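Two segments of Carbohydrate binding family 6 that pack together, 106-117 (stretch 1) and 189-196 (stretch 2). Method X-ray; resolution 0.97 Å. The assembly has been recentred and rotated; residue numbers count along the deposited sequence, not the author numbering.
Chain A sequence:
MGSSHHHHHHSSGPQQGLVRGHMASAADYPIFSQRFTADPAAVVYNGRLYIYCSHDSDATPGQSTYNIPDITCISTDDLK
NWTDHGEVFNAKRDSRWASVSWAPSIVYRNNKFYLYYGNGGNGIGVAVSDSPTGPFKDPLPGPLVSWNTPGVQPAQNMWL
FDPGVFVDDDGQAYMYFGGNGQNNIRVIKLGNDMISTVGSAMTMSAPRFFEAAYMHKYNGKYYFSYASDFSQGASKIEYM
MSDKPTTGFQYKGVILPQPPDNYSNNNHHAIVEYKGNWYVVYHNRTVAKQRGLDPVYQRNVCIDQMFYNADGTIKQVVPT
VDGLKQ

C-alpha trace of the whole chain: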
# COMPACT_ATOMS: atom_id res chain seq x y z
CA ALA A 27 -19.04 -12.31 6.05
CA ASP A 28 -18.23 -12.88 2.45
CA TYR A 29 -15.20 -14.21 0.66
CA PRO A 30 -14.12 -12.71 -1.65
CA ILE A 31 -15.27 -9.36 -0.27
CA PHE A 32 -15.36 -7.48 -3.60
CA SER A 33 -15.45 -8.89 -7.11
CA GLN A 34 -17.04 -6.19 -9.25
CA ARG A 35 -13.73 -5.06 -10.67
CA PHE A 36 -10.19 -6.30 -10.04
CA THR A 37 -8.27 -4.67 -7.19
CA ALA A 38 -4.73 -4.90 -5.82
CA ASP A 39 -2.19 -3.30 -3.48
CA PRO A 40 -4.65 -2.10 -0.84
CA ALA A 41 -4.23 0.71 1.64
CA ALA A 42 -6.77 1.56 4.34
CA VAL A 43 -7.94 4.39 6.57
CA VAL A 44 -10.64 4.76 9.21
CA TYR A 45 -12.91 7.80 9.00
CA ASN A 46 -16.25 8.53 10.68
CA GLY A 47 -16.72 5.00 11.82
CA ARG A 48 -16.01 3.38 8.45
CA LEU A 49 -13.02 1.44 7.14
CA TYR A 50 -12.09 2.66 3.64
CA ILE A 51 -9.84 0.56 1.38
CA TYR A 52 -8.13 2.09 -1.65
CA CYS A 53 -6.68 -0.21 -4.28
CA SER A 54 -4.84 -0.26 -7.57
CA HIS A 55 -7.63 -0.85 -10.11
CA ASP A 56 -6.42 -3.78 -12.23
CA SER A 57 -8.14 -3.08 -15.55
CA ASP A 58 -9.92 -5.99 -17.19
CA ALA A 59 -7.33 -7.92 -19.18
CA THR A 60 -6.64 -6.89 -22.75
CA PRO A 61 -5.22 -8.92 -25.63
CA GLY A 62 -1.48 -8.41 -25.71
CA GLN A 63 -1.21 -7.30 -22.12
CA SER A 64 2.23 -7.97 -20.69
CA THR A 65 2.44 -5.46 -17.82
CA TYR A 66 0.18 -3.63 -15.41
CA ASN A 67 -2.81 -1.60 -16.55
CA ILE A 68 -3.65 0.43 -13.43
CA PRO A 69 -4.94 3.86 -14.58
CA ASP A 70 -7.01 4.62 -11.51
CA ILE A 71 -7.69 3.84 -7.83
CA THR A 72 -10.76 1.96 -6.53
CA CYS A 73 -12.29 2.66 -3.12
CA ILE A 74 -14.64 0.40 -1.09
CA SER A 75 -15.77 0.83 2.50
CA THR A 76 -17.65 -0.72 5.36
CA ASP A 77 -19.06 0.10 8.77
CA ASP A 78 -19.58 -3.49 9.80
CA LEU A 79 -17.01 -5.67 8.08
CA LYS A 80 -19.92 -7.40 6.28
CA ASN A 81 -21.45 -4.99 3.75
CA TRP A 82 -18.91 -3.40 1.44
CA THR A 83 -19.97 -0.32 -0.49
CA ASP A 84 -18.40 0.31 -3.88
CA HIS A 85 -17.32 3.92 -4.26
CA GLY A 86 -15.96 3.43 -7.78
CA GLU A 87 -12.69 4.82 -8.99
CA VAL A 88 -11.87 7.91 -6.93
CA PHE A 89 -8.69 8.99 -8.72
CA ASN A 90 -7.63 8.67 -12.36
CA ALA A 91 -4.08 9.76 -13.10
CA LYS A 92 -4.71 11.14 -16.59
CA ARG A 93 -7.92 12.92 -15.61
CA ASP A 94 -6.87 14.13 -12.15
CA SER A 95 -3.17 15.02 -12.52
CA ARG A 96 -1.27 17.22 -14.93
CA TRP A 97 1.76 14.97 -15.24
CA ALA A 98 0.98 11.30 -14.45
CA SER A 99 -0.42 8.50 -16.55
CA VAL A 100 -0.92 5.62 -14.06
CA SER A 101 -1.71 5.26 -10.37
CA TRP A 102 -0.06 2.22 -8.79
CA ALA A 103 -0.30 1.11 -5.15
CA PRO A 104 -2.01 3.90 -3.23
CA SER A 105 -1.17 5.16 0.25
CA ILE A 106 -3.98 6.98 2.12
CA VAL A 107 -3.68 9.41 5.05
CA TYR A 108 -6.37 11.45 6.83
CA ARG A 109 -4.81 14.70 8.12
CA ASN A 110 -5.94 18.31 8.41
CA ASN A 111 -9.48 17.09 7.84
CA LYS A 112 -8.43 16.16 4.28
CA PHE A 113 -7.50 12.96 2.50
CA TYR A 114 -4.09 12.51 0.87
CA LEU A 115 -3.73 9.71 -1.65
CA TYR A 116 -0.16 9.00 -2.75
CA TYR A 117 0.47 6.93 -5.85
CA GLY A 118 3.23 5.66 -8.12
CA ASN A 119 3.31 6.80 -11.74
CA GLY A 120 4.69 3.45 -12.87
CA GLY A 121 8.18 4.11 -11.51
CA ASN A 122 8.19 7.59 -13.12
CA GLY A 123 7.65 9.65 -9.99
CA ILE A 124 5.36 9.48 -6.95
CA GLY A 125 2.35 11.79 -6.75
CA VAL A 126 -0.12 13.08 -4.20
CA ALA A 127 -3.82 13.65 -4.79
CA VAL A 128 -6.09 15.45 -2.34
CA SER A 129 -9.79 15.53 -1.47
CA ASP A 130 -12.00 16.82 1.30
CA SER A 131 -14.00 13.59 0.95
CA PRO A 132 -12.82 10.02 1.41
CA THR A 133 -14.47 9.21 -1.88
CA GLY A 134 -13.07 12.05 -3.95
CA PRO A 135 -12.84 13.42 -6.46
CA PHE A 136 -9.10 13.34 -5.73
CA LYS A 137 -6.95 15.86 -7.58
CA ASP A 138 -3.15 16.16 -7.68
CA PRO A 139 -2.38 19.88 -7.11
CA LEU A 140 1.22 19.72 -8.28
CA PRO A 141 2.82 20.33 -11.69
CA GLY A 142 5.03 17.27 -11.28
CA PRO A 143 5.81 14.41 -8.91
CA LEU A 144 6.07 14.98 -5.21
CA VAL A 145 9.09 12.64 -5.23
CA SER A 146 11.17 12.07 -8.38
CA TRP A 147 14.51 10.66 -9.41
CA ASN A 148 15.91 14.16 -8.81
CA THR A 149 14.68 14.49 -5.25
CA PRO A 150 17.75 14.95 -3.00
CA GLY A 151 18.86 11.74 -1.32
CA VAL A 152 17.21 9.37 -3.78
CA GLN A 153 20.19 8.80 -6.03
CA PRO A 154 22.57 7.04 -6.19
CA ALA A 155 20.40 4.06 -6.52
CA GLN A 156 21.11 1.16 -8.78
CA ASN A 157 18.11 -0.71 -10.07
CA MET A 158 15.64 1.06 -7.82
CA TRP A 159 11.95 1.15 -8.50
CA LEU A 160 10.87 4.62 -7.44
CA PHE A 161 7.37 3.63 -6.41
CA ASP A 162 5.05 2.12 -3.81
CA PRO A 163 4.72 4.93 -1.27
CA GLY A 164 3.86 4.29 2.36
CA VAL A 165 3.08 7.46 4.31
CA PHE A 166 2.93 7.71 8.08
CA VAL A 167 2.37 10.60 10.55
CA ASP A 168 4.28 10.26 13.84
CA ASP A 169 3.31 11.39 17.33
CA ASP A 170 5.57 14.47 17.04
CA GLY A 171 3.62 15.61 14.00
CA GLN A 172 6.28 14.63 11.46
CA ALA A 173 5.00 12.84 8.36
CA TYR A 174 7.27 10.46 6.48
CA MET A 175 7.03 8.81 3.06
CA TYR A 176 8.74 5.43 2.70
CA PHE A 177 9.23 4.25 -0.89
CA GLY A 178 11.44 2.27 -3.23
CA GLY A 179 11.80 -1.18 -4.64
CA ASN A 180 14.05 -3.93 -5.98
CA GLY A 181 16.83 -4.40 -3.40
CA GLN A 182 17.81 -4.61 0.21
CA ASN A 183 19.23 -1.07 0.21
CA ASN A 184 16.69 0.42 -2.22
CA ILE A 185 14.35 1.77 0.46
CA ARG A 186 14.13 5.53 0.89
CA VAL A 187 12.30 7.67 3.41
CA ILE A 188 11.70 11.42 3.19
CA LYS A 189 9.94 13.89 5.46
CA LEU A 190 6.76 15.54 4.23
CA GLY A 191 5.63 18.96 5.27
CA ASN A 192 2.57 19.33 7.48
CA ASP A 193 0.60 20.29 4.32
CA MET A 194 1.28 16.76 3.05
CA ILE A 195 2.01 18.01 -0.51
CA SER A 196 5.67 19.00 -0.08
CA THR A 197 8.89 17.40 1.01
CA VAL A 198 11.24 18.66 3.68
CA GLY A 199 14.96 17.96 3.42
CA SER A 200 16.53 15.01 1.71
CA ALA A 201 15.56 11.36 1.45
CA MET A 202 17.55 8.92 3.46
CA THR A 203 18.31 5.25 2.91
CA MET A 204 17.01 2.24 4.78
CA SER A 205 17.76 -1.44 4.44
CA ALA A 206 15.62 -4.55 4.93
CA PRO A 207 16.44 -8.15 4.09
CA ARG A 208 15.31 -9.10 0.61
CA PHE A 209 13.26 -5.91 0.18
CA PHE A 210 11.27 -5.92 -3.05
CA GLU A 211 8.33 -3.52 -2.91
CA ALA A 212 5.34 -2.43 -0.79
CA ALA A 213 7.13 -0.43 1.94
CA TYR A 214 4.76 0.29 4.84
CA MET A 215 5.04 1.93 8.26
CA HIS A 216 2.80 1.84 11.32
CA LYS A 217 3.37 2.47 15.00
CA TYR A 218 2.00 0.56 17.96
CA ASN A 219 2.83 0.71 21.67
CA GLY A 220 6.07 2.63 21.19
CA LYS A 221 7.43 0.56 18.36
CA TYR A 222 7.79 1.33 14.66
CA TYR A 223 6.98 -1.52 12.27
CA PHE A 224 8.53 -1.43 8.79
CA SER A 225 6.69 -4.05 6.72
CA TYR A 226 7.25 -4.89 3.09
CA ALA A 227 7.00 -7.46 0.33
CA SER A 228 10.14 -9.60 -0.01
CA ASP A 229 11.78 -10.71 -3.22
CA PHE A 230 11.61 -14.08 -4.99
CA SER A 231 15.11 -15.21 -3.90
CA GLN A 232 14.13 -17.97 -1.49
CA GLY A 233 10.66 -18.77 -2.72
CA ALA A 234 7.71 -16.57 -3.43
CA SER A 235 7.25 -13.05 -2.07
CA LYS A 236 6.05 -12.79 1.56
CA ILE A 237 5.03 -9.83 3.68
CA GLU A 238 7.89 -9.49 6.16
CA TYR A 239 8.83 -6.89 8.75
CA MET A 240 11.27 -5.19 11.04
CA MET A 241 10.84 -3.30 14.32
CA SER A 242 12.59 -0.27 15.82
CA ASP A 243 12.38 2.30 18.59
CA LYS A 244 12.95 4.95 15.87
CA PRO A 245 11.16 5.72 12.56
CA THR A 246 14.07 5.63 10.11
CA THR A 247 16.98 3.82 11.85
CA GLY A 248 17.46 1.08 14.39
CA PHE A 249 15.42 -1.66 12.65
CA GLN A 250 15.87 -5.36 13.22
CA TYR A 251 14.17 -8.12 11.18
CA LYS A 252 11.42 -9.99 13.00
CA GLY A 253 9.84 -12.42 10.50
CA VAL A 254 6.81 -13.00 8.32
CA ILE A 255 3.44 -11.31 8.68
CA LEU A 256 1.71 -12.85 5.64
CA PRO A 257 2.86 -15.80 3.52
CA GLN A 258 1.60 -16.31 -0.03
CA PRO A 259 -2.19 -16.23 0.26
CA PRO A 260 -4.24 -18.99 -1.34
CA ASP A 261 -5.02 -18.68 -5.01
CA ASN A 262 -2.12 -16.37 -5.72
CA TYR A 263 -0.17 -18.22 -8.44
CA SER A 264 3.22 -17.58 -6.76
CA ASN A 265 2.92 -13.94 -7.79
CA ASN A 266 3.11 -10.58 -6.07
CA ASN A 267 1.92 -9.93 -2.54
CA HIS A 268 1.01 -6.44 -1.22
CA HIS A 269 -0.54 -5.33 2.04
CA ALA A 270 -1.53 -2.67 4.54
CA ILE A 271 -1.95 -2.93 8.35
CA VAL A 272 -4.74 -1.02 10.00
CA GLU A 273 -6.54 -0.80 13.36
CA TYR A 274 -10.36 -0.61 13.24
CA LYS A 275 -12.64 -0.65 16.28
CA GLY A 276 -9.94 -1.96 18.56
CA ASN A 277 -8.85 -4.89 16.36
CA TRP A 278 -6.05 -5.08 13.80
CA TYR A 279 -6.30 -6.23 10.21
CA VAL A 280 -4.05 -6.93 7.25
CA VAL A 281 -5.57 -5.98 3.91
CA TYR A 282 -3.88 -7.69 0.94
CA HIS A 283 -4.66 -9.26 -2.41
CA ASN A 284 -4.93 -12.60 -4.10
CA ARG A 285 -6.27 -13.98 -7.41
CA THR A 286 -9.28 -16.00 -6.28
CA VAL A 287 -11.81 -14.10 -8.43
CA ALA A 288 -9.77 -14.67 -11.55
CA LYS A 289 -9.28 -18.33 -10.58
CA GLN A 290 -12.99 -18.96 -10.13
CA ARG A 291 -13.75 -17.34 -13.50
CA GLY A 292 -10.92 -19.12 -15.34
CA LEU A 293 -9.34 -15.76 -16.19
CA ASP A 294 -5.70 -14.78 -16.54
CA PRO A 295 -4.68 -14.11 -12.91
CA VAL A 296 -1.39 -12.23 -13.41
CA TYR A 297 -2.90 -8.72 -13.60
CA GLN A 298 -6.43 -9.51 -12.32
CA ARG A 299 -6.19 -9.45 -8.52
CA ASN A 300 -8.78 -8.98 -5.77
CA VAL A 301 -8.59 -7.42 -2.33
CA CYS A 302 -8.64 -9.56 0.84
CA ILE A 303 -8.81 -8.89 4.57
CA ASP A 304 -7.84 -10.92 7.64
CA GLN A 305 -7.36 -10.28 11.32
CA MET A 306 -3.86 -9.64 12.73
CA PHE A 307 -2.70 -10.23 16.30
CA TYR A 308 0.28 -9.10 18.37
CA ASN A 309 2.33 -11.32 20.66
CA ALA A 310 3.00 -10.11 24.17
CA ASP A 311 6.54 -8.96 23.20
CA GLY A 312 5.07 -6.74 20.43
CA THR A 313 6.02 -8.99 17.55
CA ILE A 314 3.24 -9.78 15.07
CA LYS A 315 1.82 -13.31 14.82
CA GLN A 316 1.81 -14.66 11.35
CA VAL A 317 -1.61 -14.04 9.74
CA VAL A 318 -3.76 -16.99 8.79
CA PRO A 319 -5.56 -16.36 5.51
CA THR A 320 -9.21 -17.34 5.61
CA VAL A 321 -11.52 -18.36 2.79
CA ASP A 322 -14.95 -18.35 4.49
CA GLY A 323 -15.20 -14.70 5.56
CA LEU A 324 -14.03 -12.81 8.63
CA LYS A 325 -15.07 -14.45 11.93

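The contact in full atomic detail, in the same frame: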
# COMPACT_ATOMS: atom_id res chain seq x y z
N ILE A 106 -2.97 6.02 1.69
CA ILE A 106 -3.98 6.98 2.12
C ILE A 106 -3.64 7.48 3.53
O ILE A 106 -3.32 6.67 4.43
CB ILE A 106 -5.39 6.32 2.08
CG1 ILE A 106 -6.49 7.33 2.43
CG2 ILE A 106 -5.48 5.05 2.91
CD1 ILE A 106 -6.71 8.42 1.44
N VAL A 107 -3.84 8.77 3.73
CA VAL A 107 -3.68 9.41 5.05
C VAL A 107 -4.82 10.41 5.20
O VAL A 107 -5.12 11.17 4.29
CB VAL A 107 -2.32 10.13 5.17
CG1 VAL A 107 -2.19 10.78 6.53
CG2 VAL A 107 -1.19 9.16 4.96
N TYR A 108 -5.41 10.43 6.42
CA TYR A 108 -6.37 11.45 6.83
C TYR A 108 -5.65 12.44 7.76
O TYR A 108 -5.16 12.03 8.80
CB TYR A 108 -7.56 10.79 7.52
CG TYR A 108 -8.59 11.72 8.10
CD1 TYR A 108 -9.24 12.68 7.32
CD2 TYR A 108 -8.96 11.65 9.45
CE1 TYR A 108 -10.22 13.52 7.84
CE2 TYR A 108 -9.92 12.50 9.97
CZ TYR A 108 -10.54 13.43 9.17
OH TYR A 108 -11.48 14.26 9.74
N ARG A 109 -5.52 13.69 7.31
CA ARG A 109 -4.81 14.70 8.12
C ARG A 109 -5.40 16.03 7.79
O ARG A 109 -5.81 16.26 6.63
CB ARG A 109 -3.31 14.70 7.79
CG ARG A 109 -2.49 15.48 8.82
CD ARG A 109 -1.03 15.50 8.53
NE ARG A 109 -0.32 16.05 9.67
CZ ARG A 109 0.99 16.21 9.75
NH1 ARG A 109 1.77 15.89 8.76
NH2 ARG A 109 1.51 16.71 10.86
N ASN A 110 -5.45 16.96 8.74
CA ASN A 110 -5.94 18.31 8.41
C ASN A 110 -7.36 18.28 7.92
O ASN A 110 -7.76 19.19 7.20
CB ASN A 110 -5.05 19.03 7.33
CG ASN A 110 -3.55 18.94 7.60
OD1 ASN A 110 -3.14 19.11 8.77
ND2 ASN A 110 -2.73 18.68 6.54
N ASN A 111 -8.13 17.28 8.31
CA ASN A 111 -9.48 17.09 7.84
C ASN A 111 -9.55 16.98 6.31
O ASN A 111 -10.60 17.29 5.70
CB ASN A 111 -10.43 18.16 8.34
CG ASN A 111 -11.86 17.74 8.28
OD1 ASN A 111 -12.21 16.57 8.49
ND2 ASN A 111 -12.70 18.69 8.03
N LYS A 112 -8.52 16.42 5.71
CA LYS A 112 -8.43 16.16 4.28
C LYS A 112 -7.86 14.76 4.10
O LYS A 112 -7.32 14.15 5.02
CB LYS A 112 -7.54 17.20 3.55
CG LYS A 112 -8.14 18.59 3.58
CD LYS A 112 -7.25 19.66 2.92
CE LYS A 112 -7.66 21.03 3.45
NZ LYS A 112 -7.31 21.15 4.89
N PHE A 113 -7.97 14.27 2.87
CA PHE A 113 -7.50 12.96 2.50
C PHE A 113 -6.40 13.11 1.44
O PHE A 113 -6.58 13.81 0.45
CB PHE A 113 -8.65 12.13 1.92
CG PHE A 113 -9.74 11.89 2.95
CD1 PHE A 113 -10.70 12.86 3.16
CD2 PHE A 113 -9.69 10.78 3.75
CE1 PHE A 113 -11.65 12.71 4.18
CE2 PHE A 113 -10.66 10.62 4.77
CZ PHE A 113 -11.61 11.62 4.97
N TYR A 114 -5.27 12.46 1.73
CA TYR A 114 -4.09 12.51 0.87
C TYR A 114 -3.82 11.12 0.36
O TYR A 114 -3.66 10.17 1.16
CB TYR A 114 -2.87 13.03 1.68
CG TYR A 114 -3.12 14.41 2.20
CD1 TYR A 114 -2.85 15.52 1.40
CD2 TYR A 114 -3.66 14.63 3.47
CE1 TYR A 114 -3.16 16.79 1.83
CE2 TYR A 114 -3.94 15.91 3.91
CZ TYR A 114 -3.65 17.00 3.10
OH TYR A 114 -3.92 18.25 3.61
N LEU A 115 -3.85 10.97 -0.95
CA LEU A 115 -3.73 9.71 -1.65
C LEU A 115 -2.46 9.75 -2.50
O LEU A 115 -2.42 10.44 -3.50
CB LEU A 115 -4.99 9.54 -2.51
CG LEU A 115 -5.16 8.23 -3.24
CD1 LEU A 115 -5.39 7.08 -2.25
CD2 LEU A 115 -6.39 8.31 -4.18
N TYR A 116 -1.46 9.03 -2.05
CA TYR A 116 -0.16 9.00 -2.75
C TYR A 116 -0.15 7.84 -3.70
O TYR A 116 -0.81 6.81 -3.43
CB TYR A 116 0.99 8.89 -1.72
CG TYR A 116 0.96 10.01 -0.74
CD1 TYR A 116 0.22 9.94 0.43
CD2 TYR A 116 1.71 11.17 -0.98
CE1 TYR A 116 0.13 11.01 1.31
CE2 TYR A 116 1.64 12.23 -0.08
CZ TYR A 116 0.87 12.16 1.04
OH TYR A 116 0.75 13.20 1.91
N TYR A 117 0.55 7.95 -4.82
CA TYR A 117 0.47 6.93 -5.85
C TYR A 117 1.73 6.94 -6.66
O TYR A 117 2.45 7.94 -6.80
CB TYR A 117 -0.74 7.20 -6.78
CG TYR A 117 -0.69 8.52 -7.52
CD1 TYR A 117 -1.14 9.70 -6.92
CD2 TYR A 117 -0.21 8.59 -8.82
CE1 TYR A 117 -1.06 10.92 -7.60
CE2 TYR A 117 -0.15 9.80 -9.50
CZ TYR A 117 -0.57 10.97 -8.90
OH TYR A 117 -0.53 12.12 -9.64
N LYS A 189 10.95 13.12 4.76
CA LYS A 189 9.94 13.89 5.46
C LYS A 189 9.03 14.63 4.52
O LYS A 189 9.45 15.16 3.50
CB LYS A 189 10.64 14.88 6.41
CG LYS A 189 11.34 14.20 7.52
CD LYS A 189 12.01 15.21 8.47
CE LYS A 189 13.08 16.13 7.86
NZ LYS A 189 14.28 15.41 7.34
N LEU A 190 7.73 14.67 4.88
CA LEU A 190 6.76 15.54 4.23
C LEU A 190 6.43 16.70 5.12
O LEU A 190 6.39 16.57 6.35
CB LEU A 190 5.48 14.78 3.87
CG LEU A 190 5.63 13.51 3.02
CD1 LEU A 190 4.27 12.96 2.69
CD2 LEU A 190 6.47 13.76 1.80
N GLY A 191 6.13 17.84 4.51
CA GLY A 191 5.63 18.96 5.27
C GLY A 191 4.26 18.68 5.87
O GLY A 191 3.53 17.76 5.44
N ASN A 192 3.87 19.52 6.83
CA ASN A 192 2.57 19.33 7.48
C ASN A 192 1.42 19.48 6.47
O ASN A 192 0.35 18.91 6.71
CB ASN A 192 2.36 20.30 8.63
CG ASN A 192 3.22 19.95 9.86
OD1 ASN A 192 3.87 18.89 9.92
ND2 ASN A 192 3.21 20.82 10.83
N ASP A 193 1.62 20.19 5.36
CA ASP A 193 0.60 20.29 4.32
C ASP A 193 0.49 19.05 3.48
O ASP A 193 -0.43 18.98 2.64
CB ASP A 193 0.82 21.53 3.45
CG ASP A 193 2.10 21.53 2.55
OD1 ASP A 193 2.71 20.47 2.33
OD2 ASP A 193 2.39 22.63 2.00
N MET A 194 1.36 18.06 3.65
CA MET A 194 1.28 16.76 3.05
C MET A 194 1.47 16.72 1.54
O MET A 194 1.39 15.66 0.91
CB MET A 194 0.00 16.04 3.46
CG MET A 194 -0.08 15.83 4.95
SD MET A 194 1.22 14.76 5.62
CE MET A 194 0.48 13.14 5.34
N ILE A 195 1.85 17.87 0.95
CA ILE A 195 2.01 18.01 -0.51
C ILE A 195 3.36 18.61 -0.86
O ILE A 195 3.55 19.08 -1.97
CB ILE A 195 0.84 18.81 -1.13
CG1 ILE A 195 0.79 20.25 -0.58
CG2 ILE A 195 -0.47 18.08 -0.94
CD1 ILE A 195 -0.10 21.14 -1.40
N SER A 196 4.33 18.50 0.07
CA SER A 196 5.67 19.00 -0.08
C SER A 196 6.59 18.10 0.68
O SER A 196 6.16 17.42 1.63
CB SER A 196 5.72 20.42 0.48
OG SER A 196 5.38 20.48 1.86
O HOH W 1 4.67 16.56 8.54
O HOH W 2 -0.78 19.75 9.78
O HOH W 3 -2.83 20.08 1.87

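Stretch 1 is a two-stranded antiparallel hairpin: Val107 pairs with Tyr114 and Arg109 with Lys112 through reciprocal backbone hydrogen bonds, and Asn110 and Asn111 make the bend. Stretch 2 leaves a strand and folds into a type I turn from Gly191 to Met194, closed by Met194 N to Gly191 O at 2.8 Å. No backbone hydrogen bond joins the two; alternate hairpin residues, Val107 and Arg109 on one strand, Tyr114 and Tyr116 on the other, point toward the turn, so the hairpin contributes through its side chains.

The apolar centre is Met194, which buries more area than any other residue here. Its CB sits over the face of the Tyr114 ring, 3.5 Å from the centroid and 9° off the normal, a CH-pi contact. With all three chi angles m, the chain curls so that CE reaches Val107 CG1 at 3.8 Å. Leu190 CD1 adds a contact with Tyr116 CZ at 3.9 Å.

Two polar side chains take backbone carbonyls of the turn; Arg109 instead reaches side-chain acceptors. Tyr116 OH donates to Met194 O at 2.7 Å, satisfying a carbonyl between two buried residues, Tyr116 and Met194. Asn110 ND2 donates to Asn192 O at 3.1 Å, nearly straight at 167°, and also to Tyr114 OH at 3.2 Å, so one amide ties the hairpin bend to both the turn and its own tyrosine. Arg109, fully extended, makes two weak hydrogen bonds: NH1 to Met194 SD at 3.4 Å, the sulfur lying near the guanidinium plane, and NH2 to Asn192 OD1 at 3.3 Å.

Water completes the polar margin. Water 1 accepts from Arg109 NH1 at 3.0 Å and lies 2.8 Å from both Leu190 O and Asn192 OD1; water 3 bridges Tyr114 OH and Asp193 O, each at 2.8 Å. The rule is economical: one buried methionine packs, while hydroxyl and amide anchor the turn around it, and a guanidinium adds two weak bonds.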